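PDB 2D5K: Dps family protein, which probably binds and oxidises iron within a ferritin-like twelve-subunit Dps shell, and is linked to compaction of the staphylococcal nucleoid. Local coordinates for residues 13-18 against 104-109; 22-27 against 83-88; 43-48 against 94-99; 109-114 against 131-136. All blocks are in the same frame, centred on the assembly; numbering follows the deposited sequence.

Contact 1. Residues 13-18 against 104-109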
loop_
_atom_site.group_PDB
_atom_site.type_symbol
_atom_site.label_atom_id
_atom_site.label_comp_id
_atom_site.label_asym_id
_atom_site.label_seq_id
_atom_site.Cartn_x
_atom_site.Cartn_y
_atom_site.Cartn_z
ATOM N N ASN B 13 -22.062 28.711 -8.973
ATOM C CA ASN B 13 -21.766 29.464 -7.758
ATOM C C ASN B 13 -22.803 29.218 -6.668
ATOM O O ASN B 13 -22.475 29.238 -5.483
ATOM C CB ASN B 13 -21.661 30.966 -8.045
ATOM C CG ASN B 13 -20.242 31.393 -8.364
ATOM O OD1 ASN B 13 -19.285 30.871 -7.788
ATOM N ND2 ASN B 13 -20.098 32.351 -9.275
ATOM N N GLN B 14 -24.049 28.985 -7.067
ATOM C CA GLN B 14 -25.103 28.711 -6.098
ATOM C C GLN B 14 -24.700 27.484 -5.285
ATOM O O GLN B 14 -24.889 27.449 -4.070
ATOM C CB GLN B 14 -26.434 28.456 -6.805
ATOM C CG GLN B 14 -27.557 27.969 -5.889
ATOM C CD GLN B 14 -28.009 29.020 -4.884
ATOM O OE1 GLN B 14 -28.496 30.087 -5.260
ATOM N NE2 GLN B 14 -27.850 28.718 -3.600
ATOM N N GLN B 15 -24.135 26.480 -5.955
ATOM C CA GLN B 15 -23.706 25.271 -5.262
ATOM C C GLN B 15 -22.412 25.497 -4.482
ATOM O O GLN B 15 -22.230 24.925 -3.411
ATOM C CB GLN B 15 -23.530 24.108 -6.244
ATOM C CG GLN B 15 -24.824 23.664 -6.924
ATOM C CD GLN B 15 -25.961 23.463 -5.938
ATOM O OE1 GLN B 15 -25.783 22.860 -4.879
ATOM N NE2 GLN B 15 -27.141 23.964 -6.286
ATOM N N VAL B 16 -21.506 26.319 -5.006
ATOM C CA VAL B 16 -20.267 26.583 -4.276
ATOM C C VAL B 16 -20.668 27.206 -2.941
ATOM O O VAL B 16 -20.117 26.866 -1.889
ATOM C CB VAL B 16 -19.335 27.564 -5.032
ATOM C CG1 VAL B 16 -18.121 27.900 -4.165
ATOM C CG2 VAL B 16 -18.871 26.942 -6.337
ATOM N N ALA B 17 -21.648 28.104 -2.996
ATOM C CA ALA B 17 -22.155 28.777 -1.804
ATOM C C ALA B 17 -22.827 27.781 -0.860
ATOM O O ALA B 17 -22.513 27.744 0.330
ATOM C CB ALA B 17 -23.141 29.868 -2.200
ATOM N N ASN B 18 -23.750 26.977 -1.391
ATOM C CA ASN B 18 -24.452 25.976 -0.583
ATOM C C ASN B 18 -23.499 25.057 0.169
ATOM O O ASN B 18 -23.641 24.845 1.370
ATOM C CB ASN B 18 -25.331 25.064 -1.448
ATOM C CG ASN B 18 -26.526 25.772 -2.044
ATOM O OD1 ASN B 18 -26.983 26.798 -1.540
ATOM N ND2 ASN B 18 -27.063 25.200 -3.121
ATOM N N THR B 104 -32.764 17.636 0.127
ATOM C CA THR B 104 -33.953 17.634 -0.717
ATOM C C THR B 104 -33.970 18.949 -1.501
ATOM O O THR B 104 -34.235 18.965 -2.709
ATOM C CB THR B 104 -35.246 17.531 0.130
ATOM O OG1 THR B 104 -35.356 16.208 0.668
ATOM C CG2 THR B 104 -36.481 17.840 -0.722
ATOM N N ASN B 105 -33.678 20.052 -0.813
ATOM C CA ASN B 105 -33.663 21.362 -1.456
ATOM C C ASN B 105 -32.583 21.464 -2.525
ATOM O O ASN B 105 -32.817 21.998 -3.610
ATOM C CB ASN B 105 -33.447 22.475 -0.425
ATOM C CG ASN B 105 -34.595 22.590 0.559
ATOM O OD1 ASN B 105 -35.709 22.128 0.293
ATOM N ND2 ASN B 105 -34.334 23.224 1.697
ATOM N N ILE B 106 -31.396 20.960 -2.209
ATOM C CA ILE B 106 -30.286 20.995 -3.149
ATOM C C ILE B 106 -30.579 20.130 -4.373
ATOM O O ILE B 106 -30.316 20.538 -5.505
ATOM C CB ILE B 106 -28.987 20.515 -2.466
ATOM C CG1 ILE B 106 -28.553 21.556 -1.428
ATOM C CG2 ILE B 106 -27.887 20.278 -3.511
ATOM C CD1 ILE B 106 -27.492 21.063 -0.455
ATOM N N SER B 107 -31.128 18.939 -4.156
ATOM C CA SER B 107 -31.426 18.060 -5.279
ATOM C C SER B 107 -32.401 18.734 -6.241
ATOM O O SER B 107 -32.278 18.594 -7.456
ATOM C CB SER B 107 -32.007 16.732 -4.791
ATOM O OG SER B 107 -32.223 15.856 -5.889
ATOM N N LYS B 108 -33.369 19.467 -5.697
ATOM C CA LYS B 108 -34.341 20.165 -6.530
ATOM C C LYS B 108 -33.644 21.270 -7.328
ATOM O O LYS B 108 -33.930 21.470 -8.511
ATOM C CB LYS B 108 -35.456 20.762 -5.663
ATOM C CG LYS B 108 -36.523 21.494 -6.461
ATOM C CD LYS B 108 -37.671 21.954 -5.568
ATOM C CE LYS B 108 -38.723 22.712 -6.373
ATOM N NZ LYS B 108 -39.837 23.200 -5.509
ATOM N N GLN B 109 -32.729 21.988 -6.680
ATOM C CA GLN B 109 -31.983 23.046 -7.360
ATOM C C GLN B 109 -31.143 22.438 -8.469
ATOM O O GLN B 109 -31.019 23.001 -9.557
ATOM C CB GLN B 109 -31.026 23.769 -6.411
ATOM C CG GLN B 109 -31.632 24.774 -5.470
ATOM C CD GLN B 109 -30.567 25.686 -4.890
ATOM O OE1 GLN B 109 -29.481 25.230 -4.522
ATOM N NE2 GLN B 109 -30.868 26.979 -4.806
#

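Contact 2. Residues 22-27 against 83-88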
loop_
_atom_site.group_PDB
_atom_site.type_symbol
_atom_site.label_atom_id
_atom_site.label_comp_id
_atom_site.label_asym_id
_atom_site.label_seq_id
_atom_site.Cartn_x
_atom_site.Cartn_y
_atom_site.Cartn_z
ATOM N N ALA B 22 -22.580 24.477 4.008
ATOM C CA ALA B 22 -22.805 23.124 4.513
ATOM C C ALA B 22 -21.536 22.555 5.137
ATOM O O ALA B 22 -21.593 21.818 6.122
ATOM C CB ALA B 22 -23.281 22.216 3.387
ATOM N N TYR B 23 -20.391 22.900 4.558
ATOM C CA TYR B 23 -19.104 22.425 5.061
ATOM C C TYR B 23 -18.963 22.740 6.549
ATOM O O TYR B 23 -18.584 21.881 7.349
ATOM C CB TYR B 23 -17.968 23.093 4.281
ATOM C CG TYR B 23 -16.587 22.686 4.734
ATOM C CD1 TYR B 23 -16.052 21.442 4.389
ATOM C CD2 TYR B 23 -15.814 23.542 5.514
ATOM C CE1 TYR B 23 -14.777 21.064 4.813
ATOM C CE2 TYR B 23 -14.543 23.175 5.944
ATOM C CZ TYR B 23 -14.030 21.940 5.591
ATOM O OH TYR B 23 -12.770 21.587 6.016
ATOM N N THR B 24 -19.273 23.975 6.918
ATOM C CA THR B 24 -19.175 24.388 8.313
ATOM C C THR B 24 -20.342 23.856 9.147
ATOM O O THR B 24 -20.159 23.493 10.310
ATOM C CB THR B 24 -19.074 25.927 8.419
ATOM O OG1 THR B 24 -17.779 26.338 7.958
ATOM C CG2 THR B 24 -19.257 26.396 9.861
ATOM N N LYS B 25 -21.535 23.787 8.565
ATOM C CA LYS B 25 -22.663 23.263 9.328
ATOM C C LYS B 25 -22.400 21.802 9.670
ATOM O O LYS B 25 -22.773 21.333 10.748
ATOM C CB LYS B 25 -23.982 23.386 8.553
ATOM C CG LYS B 25 -25.154 22.804 9.336
ATOM C CD LYS B 25 -26.490 23.467 9.025
ATOM C CE LYS B 25 -27.035 23.071 7.677
ATOM N NZ LYS B 25 -28.432 23.590 7.507
ATOM N N LEU B 26 -21.746 21.083 8.760
ATOM C CA LEU B 26 -21.435 19.680 8.999
ATOM C C LEU B 26 -20.371 19.539 10.086
ATOM O O LEU B 26 -20.340 18.538 10.789
ATOM C CB LEU B 26 -20.986 18.997 7.704
ATOM C CG LEU B 26 -22.130 18.691 6.731
ATOM C CD1 LEU B 26 -21.575 18.407 5.340
ATOM C CD2 LEU B 26 -22.929 17.501 7.245
ATOM N N HIS B 27 -19.494 20.533 10.220
ATOM C CA HIS B 27 -18.489 20.490 11.277
ATOM C C HIS B 27 -19.226 20.685 12.595
ATOM O O HIS B 27 -18.945 20.013 13.585
ATOM C CB HIS B 27 -17.452 21.606 11.114
ATOM C CG HIS B 27 -16.276 21.215 10.278
ATOM N ND1 HIS B 27 -16.340 21.104 8.906
ATOM C CD2 HIS B 27 -15.009 20.883 10.624
ATOM C CE1 HIS B 27 -15.162 20.722 8.442
ATOM N NE2 HIS B 27 -14.337 20.581 9.465
ATOM N N VAL B 83 -28.669 26.849 1.973
ATOM C CA VAL B 83 -28.372 26.075 3.170
ATOM C C VAL B 83 -28.094 27.108 4.253
ATOM O O VAL B 83 -27.216 27.959 4.096
ATOM C CB VAL B 83 -27.118 25.191 2.989
ATOM C CG1 VAL B 83 -26.745 24.538 4.316
ATOM C CG2 VAL B 83 -27.381 24.128 1.931
ATOM N N LYS B 84 -28.851 27.050 5.340
ATOM C CA LYS B 84 -28.671 28.000 6.423
ATOM C C LYS B 84 -27.736 27.440 7.480
ATOM O O LYS B 84 -27.566 26.226 7.591
ATOM C CB LYS B 84 -30.032 28.360 7.029
ATOM C CG LYS B 84 -31.007 28.908 5.987
ATOM C CD LYS B 84 -30.385 30.079 5.223
ATOM C CE LYS B 84 -31.139 30.402 3.934
ATOM N NZ LYS B 84 -32.559 30.769 4.180
ATOM N N GLU B 85 -27.116 28.328 8.248
ATOM C CA GLU B 85 -26.193 27.896 9.287
ATOM C C GLU B 85 -26.919 27.179 10.415
ATOM O O GLU B 85 -28.123 27.360 10.614
ATOM C CB GLU B 85 -25.416 29.096 9.831
ATOM C CG GLU B 85 -24.654 29.840 8.749
ATOM C CD GLU B 85 -23.292 30.303 9.213
ATOM O OE1 GLU B 85 -23.193 31.408 9.788
ATOM O OE2 GLU B 85 -22.320 29.544 9.008
ATOM N N ALA B 86 -26.178 26.360 11.148
ATOM C CA ALA B 86 -26.745 25.604 12.253
ATOM C C ALA B 86 -27.236 26.508 13.375
ATOM O O ALA B 86 -26.646 27.554 13.653
ATOM C CB ALA B 86 -25.706 24.630 12.797
ATOM N N ALA B 87 -28.330 26.098 14.005
ATOM C CA ALA B 87 -28.903 26.825 15.130
ATOM C C ALA B 87 -28.445 26.063 16.371
ATOM O O ALA B 87 -27.794 25.025 16.255
ATOM C CB ALA B 87 -30.422 26.829 15.038
ATOM N N LYS B 88 -28.783 26.559 17.555
ATOM C CA LYS B 88 -28.365 25.890 18.785
ATOM C C LYS B 88 -29.363 24.860 19.312
ATOM O O LYS B 88 -30.555 24.928 19.021
ATOM C CB LYS B 88 -28.107 26.925 19.886
ATOM C CG LYS B 88 -26.965 27.886 19.608
ATOM C CD LYS B 88 -26.749 28.818 20.791
ATOM C CE LYS B 88 -25.530 29.704 20.589
ATOM N NZ LYS B 88 -25.651 30.550 19.370
#

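Contact 3. Residues 43-48 against 94-99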
loop_
_atom_site.group_PDB
_atom_site.type_symbol
_atom_site.label_atom_id
_atom_site.label_comp_id
_atom_site.label_asym_id
_atom_site.label_seq_id
_atom_site.Cartn_x
_atom_site.Cartn_y
_atom_site.Cartn_z
ATOM N N VAL B 43 -18.714 10.292 12.713
ATOM C CA VAL B 43 -17.935 9.921 11.541
ATOM C C VAL B 43 -18.652 10.271 10.241
ATOM O O VAL B 43 -18.052 10.844 9.335
ATOM C CB VAL B 43 -17.616 8.410 11.539
ATOM C CG1 VAL B 43 -16.939 8.022 10.231
ATOM C CG2 VAL B 43 -16.716 8.077 12.714
ATOM N N LYS B 44 -19.934 9.936 10.149
ATOM C CA LYS B 44 -20.697 10.222 8.937
ATOM C C LYS B 44 -20.665 11.705 8.571
ATOM O O LYS B 44 -20.539 12.056 7.399
ATOM C CB LYS B 44 -22.154 9.763 9.092
ATOM C CG LYS B 44 -22.975 9.944 7.819
ATOM C CD LYS B 44 -22.348 9.173 6.659
ATOM C CE LYS B 44 -22.909 9.607 5.307
ATOM N NZ LYS B 44 -24.347 9.256 5.107
ATOM N N PHE B 45 -20.780 12.578 9.566
ATOM C CA PHE B 45 -20.755 14.008 9.286
ATOM C C PHE B 45 -19.402 14.446 8.733
ATOM O O PHE B 45 -19.331 15.376 7.930
ATOM C CB PHE B 45 -21.111 14.819 10.540
ATOM C CG PHE B 45 -22.538 14.632 10.998
ATOM C CD1 PHE B 45 -23.558 14.414 10.075
ATOM C CD2 PHE B 45 -22.860 14.684 12.349
ATOM C CE1 PHE B 45 -24.880 14.249 10.493
ATOM C CE2 PHE B 45 -24.177 14.523 12.775
ATOM C CZ PHE B 45 -25.187 14.304 11.846
ATOM N N GLU B 46 -18.328 13.778 9.153
ATOM C CA GLU B 46 -17.000 14.120 8.645
ATOM C C GLU B 46 -16.877 13.661 7.196
ATOM O O GLU B 46 -16.326 14.368 6.357
ATOM C CB GLU B 46 -15.895 13.465 9.479
ATOM C CG GLU B 46 -14.498 13.904 9.032
ATOM C CD GLU B 46 -13.384 13.396 9.925
ATOM O OE1 GLU B 46 -13.608 13.248 11.145
ATOM O OE2 GLU B 46 -12.270 13.167 9.404
ATOM N N GLU B 47 -17.392 12.474 6.900
ATOM C CA GLU B 47 -17.337 11.965 5.535
ATOM C C GLU B 47 -18.083 12.948 4.641
ATOM O O GLU B 47 -17.665 13.235 3.518
ATOM C CB GLU B 47 -17.982 10.579 5.456
ATOM C CG GLU B 47 -17.411 9.583 6.465
ATOM C CD GLU B 47 -17.977 8.179 6.308
ATOM O OE1 GLU B 47 -19.193 8.047 6.048
ATOM O OE2 GLU B 47 -17.208 7.207 6.458
ATOM N N LEU B 48 -19.189 13.478 5.156
ATOM C CA LEU B 48 -19.984 14.436 4.406
ATOM C C LEU B 48 -19.276 15.767 4.179
ATOM O O LEU B 48 -19.336 16.304 3.072
ATOM C CB LEU B 48 -21.332 14.671 5.101
ATOM C CG LEU B 48 -22.280 13.469 5.022
ATOM C CD1 LEU B 48 -23.497 13.701 5.904
ATOM C CD2 LEU B 48 -22.697 13.250 3.568
ATOM N N GLN B 94 -32.655 15.769 15.003
ATOM C CA GLN B 94 -32.948 17.055 14.375
ATOM C C GLN B 94 -31.857 17.440 13.380
ATOM O O GLN B 94 -32.122 18.102 12.378
ATOM C CB GLN B 94 -33.109 18.142 15.439
ATOM C CG GLN B 94 -34.270 17.879 16.387
ATOM C CD GLN B 94 -34.357 18.892 17.512
ATOM O OE1 GLN B 94 -33.344 19.276 18.097
ATOM N NE2 GLN B 94 -35.575 19.318 17.831
ATOM N N MET B 95 -30.627 17.021 13.652
ATOM C CA MET B 95 -29.529 17.327 12.741
ATOM C C MET B 95 -29.739 16.573 11.433
ATOM O O MET B 95 -29.621 17.145 10.352
ATOM C CB MET B 95 -28.188 16.910 13.350
ATOM C CG MET B 95 -27.781 17.716 14.568
ATOM S SD MET B 95 -26.212 17.127 15.233
ATOM C CE MET B 95 -25.801 18.479 16.344
ATOM N N VAL B 96 -30.050 15.286 11.538
ATOM C CA VAL B 96 -30.260 14.471 10.348
ATOM C C VAL B 96 -31.494 14.962 9.596
ATOM O O VAL B 96 -31.507 14.983 8.368
ATOM C CB VAL B 96 -30.400 12.978 10.714
ATOM C CG1 VAL B 96 -30.672 12.152 9.465
ATOM C CG2 VAL B 96 -29.126 12.499 11.389
ATOM N N GLU B 97 -32.524 15.375 10.331
ATOM C CA GLU B 97 -33.729 15.888 9.691
ATOM C C GLU B 97 -33.398 17.132 8.871
ATOM O O GLU B 97 -33.842 17.264 7.732
ATOM C CB GLU B 97 -34.798 16.243 10.734
ATOM C CG GLU B 97 -35.354 15.055 11.495
ATOM C CD GLU B 97 -36.454 15.449 12.469
ATOM O OE1 GLU B 97 -36.261 16.430 13.219
ATOM O OE2 GLU B 97 -37.506 14.773 12.491
ATOM N N GLU B 98 -32.616 18.046 9.441
ATOM C CA GLU B 98 -32.271 19.261 8.717
ATOM C C GLU B 98 -31.393 18.977 7.508
ATOM O O GLU B 98 -31.580 19.575 6.451
ATOM C CB GLU B 98 -31.572 20.279 9.621
ATOM C CG GLU B 98 -31.308 21.594 8.889
ATOM C CD GLU B 98 -31.085 22.764 9.818
ATOM O OE1 GLU B 98 -31.961 23.024 10.668
ATOM O OE2 GLU B 98 -30.039 23.431 9.691
ATOM N N LEU B 99 -30.430 18.074 7.655
ATOM C CA LEU B 99 -29.575 17.747 6.520
ATOM C C LEU B 99 -30.436 17.137 5.420
ATOM O O LEU B 99 -30.231 17.408 4.235
ATOM C CB LEU B 99 -28.478 16.763 6.931
ATOM C CG LEU B 99 -27.370 17.338 7.816
ATOM C CD1 LEU B 99 -26.385 16.233 8.167
ATOM C CD2 LEU B 99 -26.659 18.475 7.082
#

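Contact 4. Residues 109-114 against 131-136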
loop_
_atom_site.group_PDB
_atom_site.type_symbol
_atom_site.label_atom_id
_atom_site.label_comp_id
_atom_site.label_asym_id
_atom_site.label_seq_id
_atom_site.Cartn_x
_atom_site.Cartn_y
_atom_site.Cartn_z
ATOM N N GLN B 109 -32.729 21.988 -6.680
ATOM C CA GLN B 109 -31.983 23.046 -7.360
ATOM C C GLN B 109 -31.143 22.438 -8.469
ATOM O O GLN B 109 -31.019 23.001 -9.557
ATOM C CB GLN B 109 -31.026 23.769 -6.411
ATOM C CG GLN B 109 -31.632 24.774 -5.470
ATOM C CD GLN B 109 -30.567 25.686 -4.890
ATOM O OE1 GLN B 109 -29.481 25.230 -4.522
ATOM N NE2 GLN B 109 -30.868 26.979 -4.806
ATOM N N LEU B 110 -30.549 21.284 -8.182
ATOM C CA LEU B 110 -29.703 20.622 -9.166
ATOM C C LEU B 110 -30.486 20.153 -10.390
ATOM O O LEU B 110 -29.958 20.152 -11.499
ATOM C CB LEU B 110 -28.962 19.445 -8.521
ATOM C CG LEU B 110 -27.862 19.830 -7.527
ATOM C CD1 LEU B 110 -27.362 18.592 -6.805
ATOM C CD2 LEU B 110 -26.717 20.515 -8.268
ATOM N N GLU B 111 -31.742 19.760 -10.195
ATOM C CA GLU B 111 -32.560 19.312 -11.317
ATOM C C GLU B 111 -32.667 20.473 -12.306
ATOM O O GLU B 111 -32.516 20.296 -13.515
ATOM C CB GLU B 111 -33.953 18.888 -10.826
ATOM C CG GLU B 111 -34.889 18.334 -11.906
ATOM C CD GLU B 111 -34.469 16.974 -12.457
ATOM O OE1 GLU B 111 -33.491 16.377 -11.951
ATOM O OE2 GLU B 111 -35.133 16.494 -13.408
ATOM N N ASN B 112 -32.905 21.670 -11.779
ATOM C CA ASN B 112 -33.020 22.866 -12.605
ATOM C C ASN B 112 -31.667 23.242 -13.209
ATOM O O ASN B 112 -31.583 23.611 -14.378
ATOM C CB ASN B 112 -33.566 24.028 -11.772
ATOM C CG ASN B 112 -33.760 25.292 -12.587
ATOM O OD1 ASN B 112 -34.439 25.286 -13.613
ATOM N ND2 ASN B 112 -33.166 26.387 -12.130
ATOM N N ALA B 113 -30.609 23.139 -12.409
ATOM C CA ALA B 113 -29.262 23.469 -12.869
ATOM C C ALA B 113 -28.835 22.578 -14.031
ATOM O O ALA B 113 -28.159 23.030 -14.959
ATOM C CB ALA B 113 -28.267 23.332 -11.713
ATOM N N ILE B 114 -29.216 21.305 -13.961
ATOM C CA ILE B 114 -28.886 20.336 -15.001
ATOM C C ILE B 114 -29.545 20.747 -16.317
ATOM O O ILE B 114 -28.927 20.700 -17.384
ATOM C CB ILE B 114 -29.361 18.926 -14.577
ATOM C CG1 ILE B 114 -28.462 18.412 -13.447
ATOM C CG2 ILE B 114 -29.360 17.974 -15.772
ATOM C CD1 ILE B 114 -29.075 17.280 -12.635
ATOM N N GLY B 131 -23.406 14.311 -11.224
ATOM C CA GLY B 131 -22.614 13.564 -10.262
ATOM C C GLY B 131 -22.968 13.970 -8.843
ATOM O O GLY B 131 -23.094 13.125 -7.957
ATOM N N MET B 132 -23.123 15.270 -8.623
ATOM C CA MET B 132 -23.474 15.778 -7.300
ATOM C C MET B 132 -24.870 15.314 -6.885
ATOM O O MET B 132 -25.077 14.866 -5.758
ATOM C CB MET B 132 -23.424 17.309 -7.286
ATOM C CG MET B 132 -23.851 17.924 -5.956
ATOM S SD MET B 132 -23.846 19.729 -5.970
ATOM C CE MET B 132 -22.106 20.055 -5.740
ATOM N N GLN B 133 -25.831 15.419 -7.797
ATOM C CA GLN B 133 -27.194 15.001 -7.485
ATOM C C GLN B 133 -27.236 13.513 -7.141
ATOM O O GLN B 133 -28.016 13.087 -6.289
ATOM C CB GLN B 133 -28.122 15.297 -8.667
ATOM C CG GLN B 133 -29.604 15.081 -8.358
ATOM C CD GLN B 133 -30.489 15.389 -9.546
ATOM O OE1 GLN B 133 -30.193 14.979 -10.667
ATOM N NE2 GLN B 133 -31.589 16.107 -9.308
ATOM N N THR B 134 -26.397 12.725 -7.807
ATOM C CA THR B 134 -26.333 11.289 -7.554
ATOM C C THR B 134 -26.010 11.035 -6.080
ATOM O O THR B 134 -26.701 10.275 -5.398
ATOM C CB THR B 134 -25.230 10.610 -8.407
ATOM O OG1 THR B 134 -25.526 10.768 -9.802
ATOM C CG2 THR B 134 -25.140 9.122 -8.076
ATOM N N SER B 135 -24.951 11.674 -5.596
ATOM C CA SER B 135 -24.532 11.497 -4.206
ATOM C C SER B 135 -25.526 12.110 -3.223
ATOM O O SER B 135 -25.826 11.522 -2.179
ATOM C CB SER B 135 -23.151 12.111 -3.992
ATOM O OG SER B 135 -22.765 11.992 -2.632
ATOM N N VAL B 136 -26.033 13.292 -3.551
ATOM C CA VAL B 136 -27.007 13.958 -2.688
ATOM C C VAL B 136 -28.236 13.071 -2.469
ATOM O O VAL B 136 -28.689 12.876 -1.333
ATOM C CB VAL B 136 -27.437 15.318 -3.296
ATOM C CG1 VAL B 136 -28.685 15.848 -2.594
ATOM C CG2 VAL B 136 -26.289 16.322 -3.162
HETATM O O HOH W 1 -31.976 13.952 -12.251
#

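Contact 1. Residues 13-18 against 104-109
Two long helices of the ferritin-like four-helix bundle, 5-32 and 92-120, run antiparallel here (167° between the short axes). The axes come no closer than 11.6 Å, and the contact is made by side chains, mostly amides. Ile106 is the first residue of 104-109 to reach across: its CG2 branch lies 3.6 Å from Gln15 OE1, a methyl set against an amide oxygen. One turn on, Gln109 carries most of the contact. Its CG sits beside its own backbone N, and the extended chain delivers the amide to helix 5-32. There Gln109 OE1 accepts two N-H groups. Asn18 ND2 meets Gln109 OE1 tip to tip at 2.8 Å, in the carbonyl plane; Gln15 NE2 approaches Gln109 OE1 from above that plane at 3.2 Å, Gln15 being bent at chi2 (-48°). Asn18 ND2 also donates to Gln15 OE1 at 3.2 Å, so three bonds close a ring of three amides and fix their flips. Asn18 OD1 is held in turn by Gln14 NE2 and by the backbone N of Ile82. The chains of Gln14 and Gln109 cross at about a right angle, with Gln109 NE2 3.5 Å from Gln14 CD.

Contact 2. Residues 22-27 against 83-88
The long connection between the second and third main helices of the ferritin-like bundle, which in Dps proteins carries an extra short helix (here 74-80), comes down in its 83-88 part along helix 5-32. This part has no regular secondary structure, and Lys25 makes most of the contact from the helix side. Lys25 leaves its helix with CG anti to the backbone N (chi1 178°) and bends at chi3 (74°), so that its aliphatic length lies along the loop backbone. Lys25 CD passes 3.6 Å from Ala86 N, Lys25 CG is 4.0 Å from Ala86 CB, and Lys25 CE rests 3.7 Å from Val83 CG1. Val83 CG1 also lies 4.3 Å from Ala22 CB.

The ammonium at the end of Lys25 has salt bridges to Glu98 and Asp102 of helix 92-120, which would favour its charged form; the loop carbonyl of Lys84 completes this grip. Glu85 turns its carboxylate to the second subunit, where its two oxygens accept the backbone N-H groups of Leu74 and Thr75. On the helix side of the same interface, the ring of Tyr23 meets Tyr23 of that second subunit with the planes about parallel. The bond that ties loop to helix runs from Lys25 NZ to Lys84 O, 2.8 Å long, with the nitrogen in the carbonyl plane.

Contact 3. Residues 43-48 against 94-99
The carboxylate of Glu98 is the best-held polar group here, with one partner on each oxygen: OE2 forms a salt bridge with Lys25 NZ, and OE1 a hydrogen bond with Tyr90 OH. Both partners lie outside the two segments, and no hydrogen bond crosses between 43-48 and 94-99. What crosses is apolar. The two segments run nearly parallel, 26° apart, with their axes no closer than 12.9 Å. Such parallel running of the helices before and after the long crossover connection is the hallmark of the ferritin-like bundle.

Phe45 spans much of this width. Its CG is anti to the carbonyl carbon (chi1 -67°), and the ring projects between three side chains of 94-99. Leu99 CD1 makes the tightest touch, 3.4 Å from Phe45 CE1. At the far end of the ring, Val96 CG2 stands at the edge, near the ring plane, 4.4 Å from Phe45 CZ. Met95, extended beyond CG, crosses the phenylalanine at about a right angle and brings SD within 4.1 Å of Phe45 CE2; Met95 SD is 5.2 Å from the Phe45 ring centroid in an oblique Met-aromatic contact. One turn further along, Leu48 CD1 adds a looser touch on Leu99 CD1 at 4.5 Å.

Helix 5-32 closes this core with Leu26 and Phe29, and helix 123-147 with Phe143 and Leu147. With every touching residue buried and no polar bond between the segments, cohesion here rests on dispersion and shape, with a polarisable sulfur beside the aromatic ring.

Contact 4. Residues 109-114 against 131-136
Leu110 and Met132 cross at about a right angle between helices 92-120 and 123-147, consecutive antiparallel members of the ferritin-like four-helix bundle. The short axes come within 10.0 Å and cross at -160°, close enough for one side chain to reach the opposite backbone. Leu110 does so: its CD1 lies 3.7 Å from Gln133 CA, and the same methyl is 3.7 Å from Met132 CG. Met132 bends at chi3 (-80°), which leaves Met132 SD alongside both leucine methyls, 3.8 Å from Leu110 CD2. Phe129 packs on Leu110 and Trp19 on Met132.

The other side of the interface turns on Gln133. Its CG is anti to the backbone N and the chain runs straight on, so the amide reaches helix 92-120 at the end of an extended chain. Ile114 meets it crosswise, again at about a right angle, with Ile114 CD1 only 3.2 Å from Gln133 OE1, a tight methyl-to-oxygen approach. Glu111 comes obliquely, bent at chi2, so that its carboxylate folds back to the amide, the two planes 37° apart. A water hydrogen-bonded to both Glu111 OE1 and Gln133 OE1 bridges the pair a second time. Gln133 NE2 also makes a weak bond to Ser107 O, one turn back along helix 92-120, while Val124 of the fourth subunit packs on Gln133. The direct link is nearly straight: Gln133 NE2 donates in its amide plane to the anti lone pair of Glu111 OE1, at 3.3 Å.

Helix 92-120 is common to contacts 1, 3 and 4, while contacts 1 and 2 share helix 5-32. Contacts 1 and 4 have centres about 8 Å apart and both include Gln109; contacts 2 and 3, with centres about 10 Å apart, interlock through the Lys25-Glu98 salt bridge and through Leu26, which packs on Leu48 and Leu99. Contacts 2 and 4, centres about 20 Å apart, fall on opposite sides of the chain's centre. Along the sequence contacts 2 and 3 cross, both lie within the span bridged by contact 1, and contact 4 follows. Together they join all four long helices and the crossover loop into one bundle, which at contacts 2 and 4 also meets different neighbouring subunits of the dodecamer.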